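Local coordinates for protein arginine decarboxylase (Campylobacter jejuni subsp. jejuni, PDB 3NZP) that probably catalyses the pyridoxal-phosphate-dependent decarboxylation of arginine to agmatine, a step in polyamine biosynthesis, at residues B[445-450]-B[523-528]; B[277-282]-B[459-464]; B[441-446]-B[603-608]. All blocks are in the same frame, centred on the assembly; numbering follows the deposited sequence.

Contact 1. Residues B[445-450]-B[523-528]; sequences SLFQSM and LGMKHN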
loop_
_atom_site.group_PDB
_atom_site.type_symbol
_atom_site.label_atom_id
_atom_site.label_comp_id
_atom_site.label_asym_id
_atom_site.label_seq_id
_atom_site.Cartn_x
_atom_site.Cartn_y
_atom_site.Cartn_z
ATOM N N SER B 445 0.184 10.406 8.573
ATOM C CA SER B 445 0.977 9.359 7.947
ATOM C C SER B 445 0.747 9.344 6.432
ATOM O O SER B 445 -0.398 9.267 5.971
ATOM C CB SER B 445 0.611 8.001 8.572
ATOM O OG SER B 445 1.476 6.960 8.135
ATOM N N LEU B 446 1.840 9.434 5.666
ATOM C CA LEU B 446 1.785 9.416 4.197
ATOM C C LEU B 446 1.607 7.992 3.665
ATOM O O LEU B 446 1.694 7.752 2.461
ATOM C CB LEU B 446 3.059 10.027 3.593
ATOM C CG LEU B 446 3.093 11.554 3.426
ATOM C CD1 LEU B 446 4.483 12.006 3.017
ATOM C CD2 LEU B 446 2.075 11.978 2.380
ATOM N N PHE B 447 1.379 7.053 4.576
ATOM C CA PHE B 447 1.161 5.664 4.217
ATOM C C PHE B 447 -0.228 5.278 4.664
ATOM O O PHE B 447 -0.846 4.383 4.100
ATOM C CB PHE B 447 2.185 4.758 4.897
ATOM C CG PHE B 447 3.548 4.820 4.276
ATOM C CD1 PHE B 447 4.311 5.983 4.355
ATOM C CD2 PHE B 447 4.056 3.729 3.572
ATOM C CE1 PHE B 447 5.556 6.060 3.740
ATOM C CE2 PHE B 447 5.301 3.796 2.952
ATOM C CZ PHE B 447 6.052 4.965 3.035
ATOM N N GLN B 448 -0.720 5.963 5.687
ATOM C CA GLN B 448 -2.041 5.673 6.211
ATOM C C GLN B 448 -3.151 6.338 5.417
ATOM O O GLN B 448 -3.983 5.652 4.825
ATOM C CB GLN B 448 -2.142 6.089 7.680
ATOM C CG GLN B 448 -3.559 6.017 8.258
ATOM C CD GLN B 448 -4.128 4.598 8.327
ATOM O OE1 GLN B 448 -5.345 4.412 8.437
ATOM N NE2 GLN B 448 -3.254 3.599 8.279
ATOM N N SER B 449 -3.170 7.665 5.392
ATOM C CA SER B 449 -4.227 8.375 4.685
ATOM C C SER B 449 -3.975 8.594 3.209
ATOM O O SER B 449 -4.901 8.887 2.461
ATOM C CB SER B 449 -4.478 9.728 5.337
ATOM O OG SER B 449 -4.739 9.573 6.713
HETATM N N MSE B 450 -2.724 8.456 2.787
HETATM C CA MSE B 450 -2.383 8.673 1.384
HETATM C C MSE B 450 -1.455 7.624 0.800
HETATM O O MSE B 450 -0.298 7.904 0.468
HETATM C CB MSE B 450 -1.762 10.061 1.203
HETATM C CG MSE B 450 -2.782 11.175 1.041
HETATM SE SE MSE B 450 -2.104 12.923 1.549
HETATM C CE MSE B 450 -2.648 12.939 3.393
ATOM N N LEU B 523 -6.764 1.686 1.180
ATOM C CA LEU B 523 -5.385 1.284 1.023
ATOM C C LEU B 523 -4.522 1.841 2.145
ATOM O O LEU B 523 -3.309 1.959 1.998
ATOM C CB LEU B 523 -4.869 1.741 -0.341
ATOM C CG LEU B 523 -5.311 0.925 -1.576
ATOM C CD1 LEU B 523 -6.822 0.647 -1.573
ATOM C CD2 LEU B 523 -4.885 1.684 -2.826
ATOM N N GLY B 524 -5.158 2.175 3.268
ATOM C CA GLY B 524 -4.440 2.701 4.416
ATOM C C GLY B 524 -3.613 1.602 5.047
ATOM O O GLY B 524 -4.060 0.930 5.986
HETATM N N MSE B 525 -2.406 1.422 4.512
HETATM C CA MSE B 525 -1.470 0.405 4.981
HETATM C C MSE B 525 -1.332 0.393 6.500
HETATM O O MSE B 525 -1.273 -0.683 7.103
HETATM C CB MSE B 525 -0.091 0.609 4.340
HETATM C CG MSE B 525 -0.027 0.346 2.841
HETATM SE SE MSE B 525 1.187 1.626 1.980
HETATM C CE MSE B 525 2.873 0.864 2.601
ATOM N N LYS B 526 -1.278 1.577 7.118
ATOM C CA LYS B 526 -1.158 1.660 8.584
ATOM C C LYS B 526 0.270 1.245 8.980
ATOM O O LYS B 526 0.487 0.293 9.758
ATOM C CB LYS B 526 -2.228 0.736 9.214
ATOM C CG LYS B 526 -2.142 0.430 10.721
ATOM C CD LYS B 526 -3.201 -0.638 11.056
ATOM C CE LYS B 526 -3.006 -1.880 10.148
ATOM N NZ LYS B 526 -4.195 -2.723 9.755
ATOM N N HIS B 527 1.229 1.991 8.422
ATOM C CA HIS B 527 2.659 1.774 8.626
ATOM C C HIS B 527 3.084 1.487 10.080
ATOM O O HIS B 527 2.838 0.387 10.593
ATOM C CB HIS B 527 3.435 2.956 8.053
ATOM C CG HIS B 527 4.722 2.561 7.409
ATOM N ND1 HIS B 527 4.822 1.508 6.526
ATOM C CD2 HIS B 527 5.968 3.072 7.528
ATOM C CE1 HIS B 527 6.077 1.385 6.130
ATOM N NE2 HIS B 527 6.793 2.322 6.724
ATOM N N ASN B 528 3.716 2.445 10.754
ATOM C CA ASN B 528 4.149 2.219 12.137
ATOM C C ASN B 528 2.979 2.199 13.114
ATOM O O ASN B 528 2.993 2.900 14.124
ATOM C CB ASN B 528 5.156 3.294 12.570
ATOM C CG ASN B 528 6.467 3.212 11.804
ATOM O OD1 ASN B 528 7.361 4.044 11.983
ATOM N ND2 ASN B 528 6.589 2.203 10.950
#

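Contact 2. Residues B[277-282]-B[459-464]; sequences VEYSQF and NFPIMP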
loop_
_atom_site.group_PDB
_atom_site.type_symbol
_atom_site.label_atom_id
_atom_site.label_comp_id
_atom_site.label_asym_id
_atom_site.label_seq_id
_atom_site.Cartn_x
_atom_site.Cartn_y
_atom_site.Cartn_z
ATOM N N VAL B 277 -10.261 11.911 -12.626
ATOM C CA VAL B 277 -10.479 13.023 -11.702
ATOM C C VAL B 277 -9.333 14.021 -11.865
ATOM O O VAL B 277 -8.196 13.619 -12.103
ATOM C CB VAL B 277 -10.517 12.522 -10.231
ATOM C CG1 VAL B 277 -10.332 13.680 -9.266
ATOM C CG2 VAL B 277 -11.843 11.829 -9.959
ATOM N N GLU B 278 -9.624 15.313 -11.754
ATOM C CA GLU B 278 -8.562 16.302 -11.881
ATOM C C GLU B 278 -7.826 16.494 -10.552
ATOM O O GLU B 278 -8.384 17.051 -9.609
ATOM C CB GLU B 278 -9.119 17.643 -12.342
ATOM C CG GLU B 278 -8.013 18.642 -12.626
ATOM C CD GLU B 278 -7.024 18.097 -13.647
ATOM O OE1 GLU B 278 -7.443 17.847 -14.804
ATOM O OE2 GLU B 278 -5.839 17.905 -13.288
ATOM N N TYR B 279 -6.578 16.037 -10.490
ATOM C CA TYR B 279 -5.764 16.119 -9.275
ATOM C C TYR B 279 -4.702 17.212 -9.352
ATOM O O TYR B 279 -4.167 17.662 -8.337
ATOM C CB TYR B 279 -5.082 14.768 -9.029
ATOM C CG TYR B 279 -6.007 13.672 -8.528
ATOM C CD1 TYR B 279 -6.368 13.608 -7.187
ATOM C CD2 TYR B 279 -6.499 12.686 -9.385
ATOM C CE1 TYR B 279 -7.189 12.592 -6.704
ATOM C CE2 TYR B 279 -7.327 11.657 -8.913
ATOM C CZ TYR B 279 -7.662 11.621 -7.568
ATOM O OH TYR B 279 -8.467 10.610 -7.060
ATOM N N SER B 280 -4.397 17.622 -10.574
ATOM C CA SER B 280 -3.403 18.648 -10.810
ATOM C C SER B 280 -3.747 19.982 -10.168
ATOM O O SER B 280 -4.874 20.455 -10.284
ATOM C CB SER B 280 -3.233 18.859 -12.296
ATOM O OG SER B 280 -2.546 20.069 -12.512
ATOM N N GLN B 281 -2.765 20.585 -9.496
ATOM C CA GLN B 281 -2.942 21.892 -8.842
ATOM C C GLN B 281 -1.902 22.875 -9.379
ATOM O O GLN B 281 -1.666 23.934 -8.792
ATOM C CB GLN B 281 -2.797 21.778 -7.319
ATOM C CG GLN B 281 -1.379 21.505 -6.825
ATOM C CD GLN B 281 -1.273 21.491 -5.300
ATOM O OE1 GLN B 281 -1.759 22.398 -4.626
ATOM N NE2 GLN B 281 -0.626 20.463 -4.754
ATOM N N PHE B 282 -1.286 22.506 -10.500
ATOM C CA PHE B 282 -0.275 23.328 -11.147
ATOM C C PHE B 282 -0.669 23.631 -12.588
ATOM O O PHE B 282 -1.033 22.734 -13.356
ATOM C CB PHE B 282 1.079 22.620 -11.109
ATOM C CG PHE B 282 1.634 22.463 -9.726
ATOM C CD1 PHE B 282 2.145 23.558 -9.041
ATOM C CD2 PHE B 282 1.612 21.228 -9.090
ATOM C CE1 PHE B 282 2.627 23.429 -7.739
ATOM C CE2 PHE B 282 2.092 21.089 -7.787
ATOM C CZ PHE B 282 2.598 22.194 -7.112
ATOM N N ASN B 459 -0.746 12.178 -6.995
ATOM C CA ASN B 459 -0.443 13.345 -6.181
ATOM C C ASN B 459 -1.724 14.048 -5.766
ATOM O O ASN B 459 -2.608 14.271 -6.589
ATOM C CB ASN B 459 0.456 14.313 -6.958
ATOM C CG ASN B 459 1.776 14.593 -6.237
ATOM O OD1 ASN B 459 2.791 13.900 -6.459
ATOM N ND2 ASN B 459 1.766 15.599 -5.349
ATOM N N PHE B 460 -1.830 14.399 -4.490
ATOM C CA PHE B 460 -3.031 15.073 -4.022
ATOM C C PHE B 460 -2.776 16.540 -3.776
ATOM O O PHE B 460 -1.736 16.919 -3.239
ATOM C CB PHE B 460 -3.548 14.445 -2.733
ATOM C CG PHE B 460 -3.833 12.992 -2.851
ATOM C CD1 PHE B 460 -2.815 12.054 -2.672
ATOM C CD2 PHE B 460 -5.110 12.551 -3.178
ATOM C CE1 PHE B 460 -3.072 10.694 -2.820
ATOM C CE2 PHE B 460 -5.379 11.194 -3.330
ATOM C CZ PHE B 460 -4.358 10.260 -3.151
ATOM N N PRO B 461 -3.727 17.392 -4.171
ATOM C CA PRO B 461 -3.525 18.820 -3.950
ATOM C C PRO B 461 -3.289 19.114 -2.484
ATOM O O PRO B 461 -3.929 18.529 -1.608
ATOM C CB PRO B 461 -4.814 19.443 -4.486
ATOM C CG PRO B 461 -5.824 18.336 -4.358
ATOM C CD PRO B 461 -5.036 17.127 -4.790
ATOM N N ILE B 462 -2.358 20.027 -2.220
ATOM C CA ILE B 462 -2.014 20.400 -0.846
ATOM C C ILE B 462 -1.989 21.914 -0.664
ATOM O O ILE B 462 -1.297 22.606 -1.401
ATOM C CB ILE B 462 -0.635 19.831 -0.495
ATOM C CG1 ILE B 462 -0.682 18.311 -0.584
ATOM C CG2 ILE B 462 -0.219 20.300 0.875
ATOM C CD1 ILE B 462 0.662 17.644 -0.475
HETATM N N MSE B 463 -2.741 22.424 0.307
HETATM C CA MSE B 463 -2.767 23.864 0.566
HETATM C C MSE B 463 -3.136 24.149 2.018
HETATM O O MSE B 463 -3.916 23.406 2.619
HETATM C CB MSE B 463 -3.782 24.566 -0.329
HETATM C CG MSE B 463 -5.211 24.290 0.072
HETATM SE SE MSE B 463 -6.465 25.273 -1.001
HETATM C CE MSE B 463 -6.129 27.044 -0.306
ATOM N N PRO B 464 -2.589 25.226 2.601
ATOM C CA PRO B 464 -2.880 25.582 3.989
ATOM C C PRO B 464 -4.354 25.896 4.158
ATOM O O PRO B 464 -5.018 26.285 3.201
ATOM C CB PRO B 464 -2.020 26.810 4.215
ATOM C CG PRO B 464 -0.883 26.596 3.273
ATOM C CD PRO B 464 -1.576 26.128 2.040
#

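Contact 3. Residues B[441-446]-B[603-608]; sequences LVNFSL and NGYLKS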
loop_
_atom_site.group_PDB
_atom_site.type_symbol
_atom_site.label_atom_id
_atom_site.label_comp_id
_atom_site.label_asym_id
_atom_site.label_seq_id
_atom_site.Cartn_x
_atom_site.Cartn_y
_atom_site.Cartn_z
ATOM N N LEU B 441 6.956 19.352 9.065
ATOM C CA LEU B 441 6.609 18.065 9.640
ATOM C C LEU B 441 5.121 18.073 9.985
ATOM O O LEU B 441 4.701 18.778 10.902
ATOM C CB LEU B 441 7.438 17.843 10.897
ATOM C CG LEU B 441 7.214 16.517 11.617
ATOM C CD1 LEU B 441 7.811 15.398 10.786
ATOM C CD2 LEU B 441 7.851 16.565 12.997
ATOM N N VAL B 442 4.331 17.292 9.249
ATOM C CA VAL B 442 2.886 17.233 9.477
ATOM C C VAL B 442 2.484 16.019 10.289
ATOM O O VAL B 442 2.945 14.906 10.044
ATOM C CB VAL B 442 2.090 17.182 8.157
ATOM C CG1 VAL B 442 0.757 17.895 8.328
ATOM C CG2 VAL B 442 2.893 17.794 7.027
ATOM N N ASN B 443 1.593 16.249 11.242
ATOM C CA ASN B 443 1.113 15.196 12.122
ATOM C C ASN B 443 0.161 14.237 11.422
ATOM O O ASN B 443 -1.053 14.301 11.623
ATOM C CB ASN B 443 0.399 15.818 13.327
ATOM C CG ASN B 443 0.156 14.822 14.442
ATOM O OD1 ASN B 443 -0.518 15.137 15.424
ATOM N ND2 ASN B 443 0.711 13.614 14.302
ATOM N N PHE B 444 0.697 13.360 10.590
ATOM C CA PHE B 444 -0.146 12.393 9.910
ATOM C C PHE B 444 0.765 11.356 9.293
ATOM O O PHE B 444 1.980 11.418 9.462
ATOM C CB PHE B 444 -0.994 13.054 8.824
ATOM C CG PHE B 444 -0.249 13.311 7.559
ATOM C CD1 PHE B 444 0.869 14.142 7.554
ATOM C CD2 PHE B 444 -0.649 12.713 6.370
ATOM C CE1 PHE B 444 1.588 14.375 6.379
ATOM C CE2 PHE B 444 0.059 12.935 5.185
ATOM C CZ PHE B 444 1.182 13.771 5.191
ATOM N N SER B 445 0.184 10.406 8.573
ATOM C CA SER B 445 0.977 9.359 7.947
ATOM C C SER B 445 0.747 9.344 6.432
ATOM O O SER B 445 -0.398 9.267 5.971
ATOM C CB SER B 445 0.611 8.001 8.572
ATOM O OG SER B 445 1.476 6.960 8.135
ATOM N N LEU B 446 1.840 9.434 5.666
ATOM C CA LEU B 446 1.785 9.416 4.197
ATOM C C LEU B 446 1.607 7.992 3.665
ATOM O O LEU B 446 1.694 7.752 2.461
ATOM C CB LEU B 446 3.059 10.027 3.593
ATOM C CG LEU B 446 3.093 11.554 3.426
ATOM C CD1 LEU B 446 4.483 12.006 3.017
ATOM C CD2 LEU B 446 2.075 11.978 2.380
ATOM N N ASN B 603 -4.442 7.959 21.722
ATOM C CA ASN B 603 -4.084 7.597 20.344
ATOM C C ASN B 603 -2.574 7.693 20.198
ATOM O O ASN B 603 -1.903 8.364 20.995
ATOM C CB ASN B 603 -4.757 8.524 19.335
ATOM C CG ASN B 603 -4.284 9.942 19.463
ATOM O OD1 ASN B 603 -3.650 10.485 18.551
ATOM N ND2 ASN B 603 -4.571 10.559 20.611
ATOM N N GLY B 604 -2.044 7.048 19.164
ATOM C CA GLY B 604 -0.605 7.037 18.961
ATOM C C GLY B 604 0.005 8.184 18.186
ATOM O O GLY B 604 1.200 8.173 17.883
ATOM N N TYR B 605 -0.802 9.175 17.847
ATOM C CA TYR B 605 -0.270 10.298 17.105
ATOM C C TYR B 605 0.503 11.224 18.019
ATOM O O TYR B 605 0.226 11.327 19.224
ATOM C CB TYR B 605 -1.394 11.041 16.379
ATOM C CG TYR B 605 -1.790 10.355 15.084
ATOM C CD1 TYR B 605 -2.933 9.553 15.003
ATOM C CD2 TYR B 605 -0.992 10.485 13.939
ATOM C CE1 TYR B 605 -3.274 8.897 13.810
ATOM C CE2 TYR B 605 -1.317 9.836 12.744
ATOM C CZ TYR B 605 -2.460 9.042 12.684
ATOM O OH TYR B 605 -2.783 8.390 11.502
ATOM N N LEU B 606 1.507 11.861 17.425
ATOM C CA LEU B 606 2.391 12.795 18.109
ATOM C C LEU B 606 1.742 14.141 18.380
ATOM O O LEU B 606 0.791 14.533 17.705
ATOM C CB LEU B 606 3.647 13.017 17.272
ATOM C CG LEU B 606 4.780 12.001 17.421
ATOM C CD1 LEU B 606 4.260 10.608 17.157
ATOM C CD2 LEU B 606 5.913 12.347 16.464
ATOM N N LYS B 607 2.275 14.848 19.373
ATOM C CA LYS B 607 1.790 16.175 19.753
ATOM C C LYS B 607 2.926 17.167 19.562
ATOM O O LYS B 607 4.102 16.789 19.582
ATOM C CB LYS B 607 1.330 16.170 21.210
ATOM C CG LYS B 607 0.184 15.214 21.445
ATOM C CD LYS B 607 0.046 14.772 22.899
ATOM C CE LYS B 607 -1.201 13.883 23.109
ATOM N NZ LYS B 607 -1.330 12.663 22.222
ATOM N N SER B 608 2.585 18.435 19.370
ATOM C CA SER B 608 3.609 19.454 19.172
ATOM C C SER B 608 4.539 19.448 20.388
ATOM O O SER B 608 4.103 19.223 21.524
ATOM C CB SER B 608 2.942 20.823 18.983
ATOM O OG SER B 608 3.810 21.740 18.339
HETATM O O HOH W 1 -2.550 9.811 8.919
#

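Contact 1. Residues B[445-450]-B[523-528]
Two irregular backbone segments meet at Gln448 and Gly524, whose CA atoms lie 4.2 Å apart. Gly524 CA lies against Gln448 O where the main chains come close, which suits a residue without a side chain. Gly524 centres an inverse gamma turn, in which Met525 N donates weakly to Leu523 O and, also weakly, to Phe447 O at 3.4 Å. Phe447 carries most of the side-chain contact. Its CG is anti to the carbonyl carbon (chi1 -75°), and the ring lies beside that of His527, both side chains pointing the same way. The rings stack face to face, centroids 4.3 Å apart and planes at 22°; His527 lies over one face of the phenyl ring with NE2 offset toward the rim, a flat ring suiting so nearly parallel a stack. Met525, a selenomethionine in this crystal, adds a Met-aromatic contact: SE is 5.2 Å from the Phe447 centroid, set obliquely. Its chain bends at chi2 and chi3, and chi3 (74°) places the methyl CE, which lies at the ring edge. Trp454 meets the Phe447 ring too, while His527 packs on Lys86 of the second subunit, a residue that binds pyridoxal phosphate. The arrangement thus belongs to the shared active-site region at the subunit interface, as in fold-type III decarboxylases.

Contact 2. Residues B[277-282]-B[459-464]
Tyr279 packs against Asn459, Phe460 and Pro461 where a loop following the seventh strand of the pyridoxal-binding TIM barrel meets the edge of the beta domain. Starting from its backbone, CB approaches Asn459 O at 3.5 Å; CG, anti to the carbonyl carbon (chi1 -73°) and beside the backbone N, and CD1 pass the same oxygen a little farther off. One ring face is covered from within its own loop by Val277 CG1, 3.6 Å above the plane and offset toward the rim. Farther out, CE1 reaches Phe460 CE2 at 4.1 Å; the two side chains lie side by side, yet their ring planes are turned by 88°. The tip, OH, is hydrogen-bonded to Arg323 NH2, and Arg323 itself binds pyridoxal phosphate. Tyrosine suits the site because its ring packs against Phe460, Pro461 and Val277 while its hydroxyl meets the arginine. Glu278 ties the loop to itself: its OE2 accepts from Ser280 N at 3.1 Å through the anti lone pair, and also from Ser287 N. Pro461, rigid and apolar, precedes strand 462-464, and its ring meets both Tyr279 and Gln281. Its CD lies near the plane of the Tyr279 ring, at the edge, while its CB stands 4.2 Å from Gln281 CB.

Contact 3. Residues B[441-446]-B[603-608]
Asn443 holds CG anti to its backbone N (chi1 -167°), and Tyr605 holds CG anti to its carbonyl carbon (chi1 -81°). With each CG so placed, the asparagine amide lies beside the tyrosine ring, and the ring lies against the backbone of Phe444 and Ser445. Amide and ring planes stand 71° apart, the amide passing obliquely by the CB and CD2 side of the tyrosine. Beyond the ring the amide reaches the main chain of the other segment, with Asn443 CG 3.3 Å from Leu606 O. A compact, flat amide suits this point because it fits between the Tyr605 ring and the Leu606 main chain. Asn443 is also the centre of an inverse gamma turn that bends the chain as it leaves strand 438-442. This strand belongs to the mixed sheet of the beta domain, running between strands 330-341 and 479-480, so the contact lays the tail that follows helix 586-600 against the end of a sheet strand. Farther along the ring, Tyr605 CE2 comes within 4.0 Å of Phe444 CA, while Ser445 N sits at the ring edge near its plane. A water joins the two sides: it accepts from Ser445 N at 2.8 Å and donates to Tyr605 OH at 3.0 Å. The same hydroxyl is hydrogen-bonded to Thr531 O, which makes tyrosine apt here, its ring packing and its tip serving two polar partners. At the backbone, Asn603 forms an Asx turn, Tyr605 N donating to its OD1 at 3.2 Å from above the carbonyl plane. Leu606 turns its apolar chain to Phe134 of the second subunit, against which Leu441 also packs, and Tyr605 O accepts from Lys113 NZ of that subunit.

Overall arrangement
From the N terminus, segment 277-282 comes first, in a loop of the TIM barrel, and contact 2 closes a long loop, which includes the helical bundle, when 459-464 returns to it. Inside that loop the chain reaches 441-450, the common start of contacts 1 and 3. Contact 1 closes at 523-528 and is nested within contact 3, which closes only with the tail at 603-608; both cross contact 2. Met450, on segment 445-450, packs its CG on Phe460 of contact 2 and its CE on Phe444 of contact 3. Contact 2 thus ties barrel to beta domain within one chain, whereas contacts 1 and 3 gather beta-domain loops and tail beside the second subunit.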